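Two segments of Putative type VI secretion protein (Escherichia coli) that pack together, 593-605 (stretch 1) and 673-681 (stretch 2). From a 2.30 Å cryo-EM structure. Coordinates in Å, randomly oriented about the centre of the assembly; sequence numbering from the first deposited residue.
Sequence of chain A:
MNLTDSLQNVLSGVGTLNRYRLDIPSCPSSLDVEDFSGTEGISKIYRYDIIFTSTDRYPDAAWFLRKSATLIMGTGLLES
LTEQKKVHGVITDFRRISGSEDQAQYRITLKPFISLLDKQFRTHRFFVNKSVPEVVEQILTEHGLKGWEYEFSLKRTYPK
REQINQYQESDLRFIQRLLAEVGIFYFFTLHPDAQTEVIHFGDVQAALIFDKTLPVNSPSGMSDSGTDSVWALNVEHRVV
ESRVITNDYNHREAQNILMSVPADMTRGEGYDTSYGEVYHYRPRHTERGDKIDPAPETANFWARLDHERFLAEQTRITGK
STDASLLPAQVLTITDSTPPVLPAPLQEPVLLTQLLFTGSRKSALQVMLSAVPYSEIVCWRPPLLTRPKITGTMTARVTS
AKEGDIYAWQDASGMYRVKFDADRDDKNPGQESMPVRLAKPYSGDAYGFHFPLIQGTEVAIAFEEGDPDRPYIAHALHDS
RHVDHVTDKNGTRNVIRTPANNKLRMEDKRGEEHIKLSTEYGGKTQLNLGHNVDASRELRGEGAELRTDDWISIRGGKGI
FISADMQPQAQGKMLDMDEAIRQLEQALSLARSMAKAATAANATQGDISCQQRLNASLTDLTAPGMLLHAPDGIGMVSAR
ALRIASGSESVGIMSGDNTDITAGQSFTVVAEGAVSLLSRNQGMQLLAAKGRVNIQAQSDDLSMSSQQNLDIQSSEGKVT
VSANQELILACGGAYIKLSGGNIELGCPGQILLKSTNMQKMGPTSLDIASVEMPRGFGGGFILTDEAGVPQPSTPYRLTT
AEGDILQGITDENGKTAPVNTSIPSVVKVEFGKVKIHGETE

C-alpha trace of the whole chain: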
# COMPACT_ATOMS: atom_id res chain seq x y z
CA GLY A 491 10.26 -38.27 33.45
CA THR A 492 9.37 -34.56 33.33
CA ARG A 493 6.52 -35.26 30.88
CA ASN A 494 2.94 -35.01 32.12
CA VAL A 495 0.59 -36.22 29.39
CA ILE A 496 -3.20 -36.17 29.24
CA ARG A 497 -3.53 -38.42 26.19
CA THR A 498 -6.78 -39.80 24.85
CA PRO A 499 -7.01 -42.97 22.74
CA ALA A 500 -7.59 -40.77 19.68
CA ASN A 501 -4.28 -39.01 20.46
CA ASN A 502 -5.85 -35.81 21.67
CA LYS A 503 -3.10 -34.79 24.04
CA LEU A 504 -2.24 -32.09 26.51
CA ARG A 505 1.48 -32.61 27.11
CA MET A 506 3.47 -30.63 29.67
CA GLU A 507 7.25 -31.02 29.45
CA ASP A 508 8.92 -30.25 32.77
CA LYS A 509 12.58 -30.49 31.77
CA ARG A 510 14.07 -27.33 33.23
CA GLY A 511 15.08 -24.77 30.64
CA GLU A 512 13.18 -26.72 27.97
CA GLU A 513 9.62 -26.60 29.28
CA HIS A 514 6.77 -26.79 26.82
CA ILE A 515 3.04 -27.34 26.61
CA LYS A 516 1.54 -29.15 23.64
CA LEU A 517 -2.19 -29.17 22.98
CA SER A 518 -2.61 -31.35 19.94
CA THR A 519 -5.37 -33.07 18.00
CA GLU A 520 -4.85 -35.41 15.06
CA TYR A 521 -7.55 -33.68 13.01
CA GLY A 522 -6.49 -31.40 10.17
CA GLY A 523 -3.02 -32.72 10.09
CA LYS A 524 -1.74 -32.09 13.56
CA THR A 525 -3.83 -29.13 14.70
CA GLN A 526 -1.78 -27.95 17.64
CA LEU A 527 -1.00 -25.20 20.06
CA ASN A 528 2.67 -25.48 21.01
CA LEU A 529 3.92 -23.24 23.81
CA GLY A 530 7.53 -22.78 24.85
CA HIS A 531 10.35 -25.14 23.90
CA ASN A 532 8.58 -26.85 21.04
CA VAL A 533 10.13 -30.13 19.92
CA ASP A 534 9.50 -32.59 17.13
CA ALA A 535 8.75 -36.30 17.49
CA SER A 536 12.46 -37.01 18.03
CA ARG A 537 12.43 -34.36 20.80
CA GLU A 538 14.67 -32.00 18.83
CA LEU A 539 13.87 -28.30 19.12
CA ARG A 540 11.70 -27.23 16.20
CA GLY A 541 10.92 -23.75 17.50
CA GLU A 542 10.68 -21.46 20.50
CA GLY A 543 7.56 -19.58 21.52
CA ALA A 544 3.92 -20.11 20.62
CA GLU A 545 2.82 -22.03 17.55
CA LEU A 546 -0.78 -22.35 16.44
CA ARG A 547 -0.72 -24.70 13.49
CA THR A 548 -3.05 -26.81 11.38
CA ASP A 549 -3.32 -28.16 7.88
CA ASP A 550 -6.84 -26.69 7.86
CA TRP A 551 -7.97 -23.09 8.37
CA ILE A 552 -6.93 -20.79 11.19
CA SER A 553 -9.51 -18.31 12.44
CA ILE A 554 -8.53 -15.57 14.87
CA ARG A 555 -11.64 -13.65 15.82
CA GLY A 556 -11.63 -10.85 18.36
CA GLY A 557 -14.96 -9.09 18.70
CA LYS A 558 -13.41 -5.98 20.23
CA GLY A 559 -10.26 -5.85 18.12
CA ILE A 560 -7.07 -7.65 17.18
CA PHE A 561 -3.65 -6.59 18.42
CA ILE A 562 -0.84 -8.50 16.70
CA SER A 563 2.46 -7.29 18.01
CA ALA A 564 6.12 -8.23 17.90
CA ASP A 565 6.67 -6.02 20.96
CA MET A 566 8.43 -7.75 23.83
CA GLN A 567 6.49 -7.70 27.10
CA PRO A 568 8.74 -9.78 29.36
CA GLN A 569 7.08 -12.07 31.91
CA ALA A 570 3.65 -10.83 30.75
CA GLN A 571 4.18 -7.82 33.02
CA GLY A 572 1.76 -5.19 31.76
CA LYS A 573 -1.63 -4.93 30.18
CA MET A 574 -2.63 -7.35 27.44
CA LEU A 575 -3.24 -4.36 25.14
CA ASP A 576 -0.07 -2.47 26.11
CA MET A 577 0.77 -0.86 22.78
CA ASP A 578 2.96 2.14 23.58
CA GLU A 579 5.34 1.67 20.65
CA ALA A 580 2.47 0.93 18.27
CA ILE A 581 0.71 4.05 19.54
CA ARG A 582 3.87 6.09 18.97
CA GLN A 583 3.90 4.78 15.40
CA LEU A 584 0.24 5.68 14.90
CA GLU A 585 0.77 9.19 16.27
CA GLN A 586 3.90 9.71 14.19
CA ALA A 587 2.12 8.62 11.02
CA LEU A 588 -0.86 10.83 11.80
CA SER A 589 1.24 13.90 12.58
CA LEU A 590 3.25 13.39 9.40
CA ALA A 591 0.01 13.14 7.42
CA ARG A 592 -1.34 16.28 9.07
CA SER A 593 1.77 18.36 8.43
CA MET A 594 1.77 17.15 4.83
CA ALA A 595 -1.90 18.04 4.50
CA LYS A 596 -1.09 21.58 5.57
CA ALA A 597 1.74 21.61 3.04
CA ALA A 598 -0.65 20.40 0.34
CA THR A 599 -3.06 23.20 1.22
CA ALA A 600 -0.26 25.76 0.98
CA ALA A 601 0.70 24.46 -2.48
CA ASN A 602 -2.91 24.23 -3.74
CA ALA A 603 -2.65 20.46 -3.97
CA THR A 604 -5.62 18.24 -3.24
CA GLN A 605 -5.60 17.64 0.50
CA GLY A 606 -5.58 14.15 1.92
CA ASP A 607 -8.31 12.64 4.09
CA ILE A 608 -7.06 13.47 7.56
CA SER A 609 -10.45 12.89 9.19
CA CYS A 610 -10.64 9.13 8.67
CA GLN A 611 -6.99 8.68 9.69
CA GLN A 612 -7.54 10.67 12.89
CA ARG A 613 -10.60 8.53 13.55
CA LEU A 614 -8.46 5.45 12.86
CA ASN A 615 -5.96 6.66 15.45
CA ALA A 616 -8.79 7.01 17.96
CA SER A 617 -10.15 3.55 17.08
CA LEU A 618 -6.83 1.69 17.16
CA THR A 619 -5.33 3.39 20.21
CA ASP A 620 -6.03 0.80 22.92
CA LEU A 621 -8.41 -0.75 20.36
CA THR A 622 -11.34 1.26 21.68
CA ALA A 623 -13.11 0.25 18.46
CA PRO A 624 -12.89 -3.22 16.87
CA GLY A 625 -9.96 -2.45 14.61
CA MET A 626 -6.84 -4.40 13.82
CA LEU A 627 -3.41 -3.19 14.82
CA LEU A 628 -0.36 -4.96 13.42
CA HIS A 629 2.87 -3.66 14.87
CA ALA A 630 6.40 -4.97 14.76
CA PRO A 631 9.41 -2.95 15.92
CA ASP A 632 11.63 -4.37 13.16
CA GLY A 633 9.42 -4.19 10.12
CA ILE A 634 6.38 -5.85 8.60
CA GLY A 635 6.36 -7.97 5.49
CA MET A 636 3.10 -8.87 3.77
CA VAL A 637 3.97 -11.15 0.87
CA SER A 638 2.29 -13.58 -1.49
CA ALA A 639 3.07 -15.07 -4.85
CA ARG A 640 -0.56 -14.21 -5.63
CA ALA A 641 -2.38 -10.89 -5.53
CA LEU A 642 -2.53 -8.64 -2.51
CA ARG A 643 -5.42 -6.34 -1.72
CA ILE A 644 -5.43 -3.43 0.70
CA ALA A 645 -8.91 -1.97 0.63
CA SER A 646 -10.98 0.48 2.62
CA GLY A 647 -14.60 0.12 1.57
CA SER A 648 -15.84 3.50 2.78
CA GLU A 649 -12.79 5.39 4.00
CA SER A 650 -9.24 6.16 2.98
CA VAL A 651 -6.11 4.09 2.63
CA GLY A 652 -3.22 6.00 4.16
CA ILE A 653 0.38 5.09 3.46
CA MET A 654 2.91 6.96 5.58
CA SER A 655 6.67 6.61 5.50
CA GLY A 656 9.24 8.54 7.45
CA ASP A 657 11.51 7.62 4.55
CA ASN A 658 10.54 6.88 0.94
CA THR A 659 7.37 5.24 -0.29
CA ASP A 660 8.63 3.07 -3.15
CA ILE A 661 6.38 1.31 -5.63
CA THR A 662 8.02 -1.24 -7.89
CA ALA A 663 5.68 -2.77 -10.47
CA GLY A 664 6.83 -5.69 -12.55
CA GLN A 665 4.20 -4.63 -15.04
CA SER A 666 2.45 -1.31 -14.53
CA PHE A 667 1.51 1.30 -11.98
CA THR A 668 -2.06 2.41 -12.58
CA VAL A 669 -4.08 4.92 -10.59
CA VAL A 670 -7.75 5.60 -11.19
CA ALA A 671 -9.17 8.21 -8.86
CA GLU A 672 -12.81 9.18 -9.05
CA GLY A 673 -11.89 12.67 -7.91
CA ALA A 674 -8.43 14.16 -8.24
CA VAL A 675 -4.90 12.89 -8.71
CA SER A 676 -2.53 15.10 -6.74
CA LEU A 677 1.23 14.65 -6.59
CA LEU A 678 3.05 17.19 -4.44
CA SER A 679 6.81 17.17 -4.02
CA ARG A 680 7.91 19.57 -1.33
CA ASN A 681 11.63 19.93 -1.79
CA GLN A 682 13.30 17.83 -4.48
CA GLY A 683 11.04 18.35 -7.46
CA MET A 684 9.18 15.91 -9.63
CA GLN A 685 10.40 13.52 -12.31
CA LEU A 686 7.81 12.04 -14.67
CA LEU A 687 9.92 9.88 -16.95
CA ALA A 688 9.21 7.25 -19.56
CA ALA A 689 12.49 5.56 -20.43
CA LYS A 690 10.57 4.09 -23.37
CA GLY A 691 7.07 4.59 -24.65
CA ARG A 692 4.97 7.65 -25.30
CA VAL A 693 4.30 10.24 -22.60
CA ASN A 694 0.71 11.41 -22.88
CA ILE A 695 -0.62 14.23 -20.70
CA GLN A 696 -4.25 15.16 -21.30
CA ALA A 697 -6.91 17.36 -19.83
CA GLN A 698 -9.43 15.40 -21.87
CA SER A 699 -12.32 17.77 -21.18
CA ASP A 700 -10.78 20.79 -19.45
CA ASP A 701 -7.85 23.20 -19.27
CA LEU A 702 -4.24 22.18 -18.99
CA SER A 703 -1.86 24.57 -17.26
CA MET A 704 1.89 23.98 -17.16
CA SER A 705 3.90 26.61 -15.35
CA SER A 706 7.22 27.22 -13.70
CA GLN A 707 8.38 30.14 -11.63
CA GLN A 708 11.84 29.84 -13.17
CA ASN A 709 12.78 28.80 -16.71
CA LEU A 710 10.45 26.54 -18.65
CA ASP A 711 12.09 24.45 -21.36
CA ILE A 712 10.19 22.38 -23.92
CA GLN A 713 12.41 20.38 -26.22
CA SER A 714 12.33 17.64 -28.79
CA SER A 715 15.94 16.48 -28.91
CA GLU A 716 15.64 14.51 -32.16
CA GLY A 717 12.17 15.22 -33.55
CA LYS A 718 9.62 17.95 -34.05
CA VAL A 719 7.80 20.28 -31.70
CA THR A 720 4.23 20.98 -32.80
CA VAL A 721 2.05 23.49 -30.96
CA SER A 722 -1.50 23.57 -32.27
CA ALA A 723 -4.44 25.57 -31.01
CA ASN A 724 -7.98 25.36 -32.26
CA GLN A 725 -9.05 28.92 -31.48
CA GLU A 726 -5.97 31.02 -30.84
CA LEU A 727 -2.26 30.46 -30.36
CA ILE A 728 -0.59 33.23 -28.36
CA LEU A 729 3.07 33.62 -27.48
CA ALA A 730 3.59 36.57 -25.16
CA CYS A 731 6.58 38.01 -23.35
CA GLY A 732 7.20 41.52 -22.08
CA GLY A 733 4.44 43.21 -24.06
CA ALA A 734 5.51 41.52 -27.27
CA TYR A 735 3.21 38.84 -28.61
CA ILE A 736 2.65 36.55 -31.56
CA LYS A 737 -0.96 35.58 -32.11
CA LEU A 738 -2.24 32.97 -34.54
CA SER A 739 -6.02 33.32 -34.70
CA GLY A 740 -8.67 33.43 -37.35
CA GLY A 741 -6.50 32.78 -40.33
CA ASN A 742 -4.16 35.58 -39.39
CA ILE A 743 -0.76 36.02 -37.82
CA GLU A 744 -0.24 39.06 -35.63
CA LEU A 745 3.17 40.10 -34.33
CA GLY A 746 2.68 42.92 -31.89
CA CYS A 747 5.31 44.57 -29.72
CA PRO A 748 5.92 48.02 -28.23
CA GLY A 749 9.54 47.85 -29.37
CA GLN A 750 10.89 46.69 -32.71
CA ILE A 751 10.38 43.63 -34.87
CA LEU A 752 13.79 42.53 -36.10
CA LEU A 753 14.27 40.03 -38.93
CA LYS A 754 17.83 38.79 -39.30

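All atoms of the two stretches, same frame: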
# COMPACT_ATOMS: atom_id res chain seq x y z
N SER A 593 0.85 17.34 8.91
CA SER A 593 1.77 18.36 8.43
C SER A 593 1.83 18.37 6.90
O SER A 593 1.86 19.44 6.28
CB SER A 593 3.15 18.16 9.05
OG SER A 593 3.80 17.03 8.50
N MET A 594 1.77 17.19 6.28
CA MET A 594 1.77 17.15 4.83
C MET A 594 0.47 17.66 4.25
O MET A 594 0.46 18.22 3.15
CB MET A 594 2.04 15.73 4.35
CG MET A 594 3.45 15.30 4.63
SD MET A 594 4.67 16.51 4.18
CE MET A 594 5.84 15.43 3.39
N ALA A 595 -0.64 17.49 4.97
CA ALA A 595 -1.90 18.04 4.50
C ALA A 595 -1.87 19.56 4.53
O ALA A 595 -2.37 20.21 3.60
CB ALA A 595 -3.05 17.50 5.34
N LYS A 596 -1.28 20.13 5.57
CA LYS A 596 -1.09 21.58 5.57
C LYS A 596 -0.20 22.02 4.42
O LYS A 596 -0.49 23.02 3.75
CB LYS A 596 -0.51 22.05 6.90
CG LYS A 596 -1.26 21.53 8.10
CD LYS A 596 -2.06 22.62 8.78
CE LYS A 596 -3.19 22.01 9.58
NZ LYS A 596 -4.23 23.00 9.95
N ALA A 597 0.88 21.28 4.16
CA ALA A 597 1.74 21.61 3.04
C ALA A 597 0.99 21.54 1.71
O ALA A 597 1.18 22.38 0.84
CB ALA A 597 2.96 20.69 3.02
N ALA A 598 0.13 20.53 1.56
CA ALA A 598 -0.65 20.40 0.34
C ALA A 598 -1.60 21.57 0.18
O ALA A 598 -1.79 22.07 -0.94
CB ALA A 598 -1.43 19.09 0.35
N THR A 599 -2.21 22.02 1.27
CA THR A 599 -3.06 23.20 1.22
C THR A 599 -2.26 24.42 0.78
O THR A 599 -2.71 25.18 -0.08
CB THR A 599 -3.72 23.44 2.58
OG1 THR A 599 -4.76 22.48 2.77
CG2 THR A 599 -4.30 24.83 2.66
N ALA A 600 -1.07 24.61 1.35
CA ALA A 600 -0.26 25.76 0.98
C ALA A 600 0.13 25.75 -0.49
O ALA A 600 0.27 26.81 -1.10
CB ALA A 600 0.99 25.81 1.85
N ALA A 601 0.29 24.57 -1.09
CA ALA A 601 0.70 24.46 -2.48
C ALA A 601 -0.47 24.31 -3.44
O ALA A 601 -0.24 24.09 -4.63
CB ALA A 601 1.66 23.29 -2.65
N ASN A 602 -1.70 24.42 -2.94
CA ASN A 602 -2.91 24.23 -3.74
C ASN A 602 -2.99 22.82 -4.32
O ASN A 602 -3.56 22.62 -5.40
CB ASN A 602 -3.03 25.27 -4.86
CG ASN A 602 -2.87 26.67 -4.35
OD1 ASN A 602 -3.69 27.15 -3.57
ND2 ASN A 602 -1.82 27.34 -4.78
N ALA A 603 -2.43 21.85 -3.63
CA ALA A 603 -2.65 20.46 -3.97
C ALA A 603 -3.96 19.99 -3.34
O ALA A 603 -4.50 20.62 -2.44
CB ALA A 603 -1.49 19.59 -3.50
N THR A 604 -4.46 18.87 -3.85
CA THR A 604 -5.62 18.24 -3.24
C THR A 604 -5.23 17.66 -1.89
O THR A 604 -4.30 16.86 -1.80
CB THR A 604 -6.18 17.16 -4.15
OG1 THR A 604 -6.67 17.77 -5.36
CG2 THR A 604 -7.31 16.40 -3.48
N GLN A 605 -5.92 18.08 -0.84
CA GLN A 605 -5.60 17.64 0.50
C GLN A 605 -5.98 16.17 0.69
O GLN A 605 -6.92 15.66 0.08
CB GLN A 605 -6.33 18.50 1.53
CG GLN A 605 -5.70 18.52 2.90
CD GLN A 605 -6.24 19.64 3.76
OE1 GLN A 605 -7.20 20.31 3.38
NE2 GLN A 605 -5.63 19.86 4.91
N GLY A 673 -12.05 11.24 -8.01
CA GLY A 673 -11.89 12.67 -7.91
C GLY A 673 -10.61 13.15 -8.56
O GLY A 673 -10.49 13.16 -9.78
N ALA A 674 -9.64 13.55 -7.75
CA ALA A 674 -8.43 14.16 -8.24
C ALA A 674 -7.24 13.22 -8.09
O ALA A 674 -7.24 12.30 -7.27
CB ALA A 674 -8.14 15.47 -7.52
N VAL A 675 -6.23 13.45 -8.91
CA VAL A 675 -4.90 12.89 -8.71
C VAL A 675 -3.99 14.06 -8.39
O VAL A 675 -3.89 15.01 -9.16
CB VAL A 675 -4.41 12.12 -9.94
CG1 VAL A 675 -2.96 11.74 -9.78
CG2 VAL A 675 -5.28 10.90 -10.17
N SER A 676 -3.34 14.00 -7.23
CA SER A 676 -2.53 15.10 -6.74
C SER A 676 -1.19 14.56 -6.29
O SER A 676 -1.12 13.77 -5.35
CB SER A 676 -3.25 15.83 -5.60
OG SER A 676 -2.48 16.90 -5.12
N LEU A 677 -0.13 14.98 -6.97
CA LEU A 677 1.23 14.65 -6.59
C LEU A 677 1.95 15.93 -6.21
O LEU A 677 2.13 16.82 -7.05
CB LEU A 677 1.98 13.94 -7.72
CG LEU A 677 1.29 12.77 -8.41
CD1 LEU A 677 2.22 12.17 -9.44
CD2 LEU A 677 0.86 11.73 -7.41
N LEU A 678 2.34 16.04 -4.95
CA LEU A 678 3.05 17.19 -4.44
C LEU A 678 4.41 16.75 -3.93
O LEU A 678 4.50 15.96 -2.99
CB LEU A 678 2.26 17.91 -3.35
CG LEU A 678 3.04 19.02 -2.65
CD1 LEU A 678 3.47 20.12 -3.62
CD2 LEU A 678 2.21 19.59 -1.53
N SER A 679 5.46 17.27 -4.54
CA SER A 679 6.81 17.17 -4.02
C SER A 679 7.13 18.47 -3.31
O SER A 679 6.86 19.55 -3.83
CB SER A 679 7.80 16.90 -5.15
OG SER A 679 9.12 17.12 -4.72
N ARG A 680 7.68 18.36 -2.11
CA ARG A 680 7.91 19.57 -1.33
C ARG A 680 9.29 20.16 -1.56
O ARG A 680 9.44 21.38 -1.56
CB ARG A 680 7.70 19.28 0.16
CG ARG A 680 6.27 18.93 0.49
CD ARG A 680 6.04 18.94 1.97
NE ARG A 680 6.09 20.29 2.50
CZ ARG A 680 6.27 20.58 3.78
NH1 ARG A 680 6.42 19.61 4.67
NH2 ARG A 680 6.29 21.84 4.18
N ASN A 681 10.30 19.34 -1.76
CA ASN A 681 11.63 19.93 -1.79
C ASN A 681 12.45 19.56 -3.01
O ASN A 681 13.20 20.39 -3.50
CB ASN A 681 12.38 19.54 -0.52
CG ASN A 681 11.82 20.21 0.71
OD1 ASN A 681 12.17 21.33 1.02
ND2 ASN A 681 10.93 19.52 1.40

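The end of a helix, residues 593-600, and the loop that follows it lie against one side of a strand that runs as far as Ser679. Because side chains alternate along a strand, Ser676 and Leu678 point toward the helix and loop while Val675 and Leu677 point away.

Leu678 covers the most surface. Its branched end fits where the helix finishes: Leu678 CD2 lies 3.5 Å from Ala598 CA, and Leu678 CD1 is 3.8 Å from Ala601 CB. Ala603 adds its CB, 4.1 Å from Leu678 CB. The alanines' small methyls let the leucine come close to the helix backbone, and the side-chain contacts are apolar. The chain turns back here: Ala601 is the first residue to leave helical phi/psi, and Ala603 N donates a hydrogen bond to Ala598 O at 2.8 Å.

Arg680, just beyond the strand, brings its guanidinium against the helix. Ala597 CB sits over one face of the guanidinium, 3.2 Å from Arg680 NE, a flat surface that a methyl can cover closely. Met594 reaches in with its flexible thioether, and Arg680 NH1 gives a weak hydrogen bond to Met594 SD at 3.6 Å.

At the other end, Thr604 meets Ser676. The backbone Thr604 N donates to Ser676 OG at 3.1 Å, so a short hydroxyl side chain ties the loop to the strand, while Thr604 OG1 lies 3.5 Å from Ala674 CB.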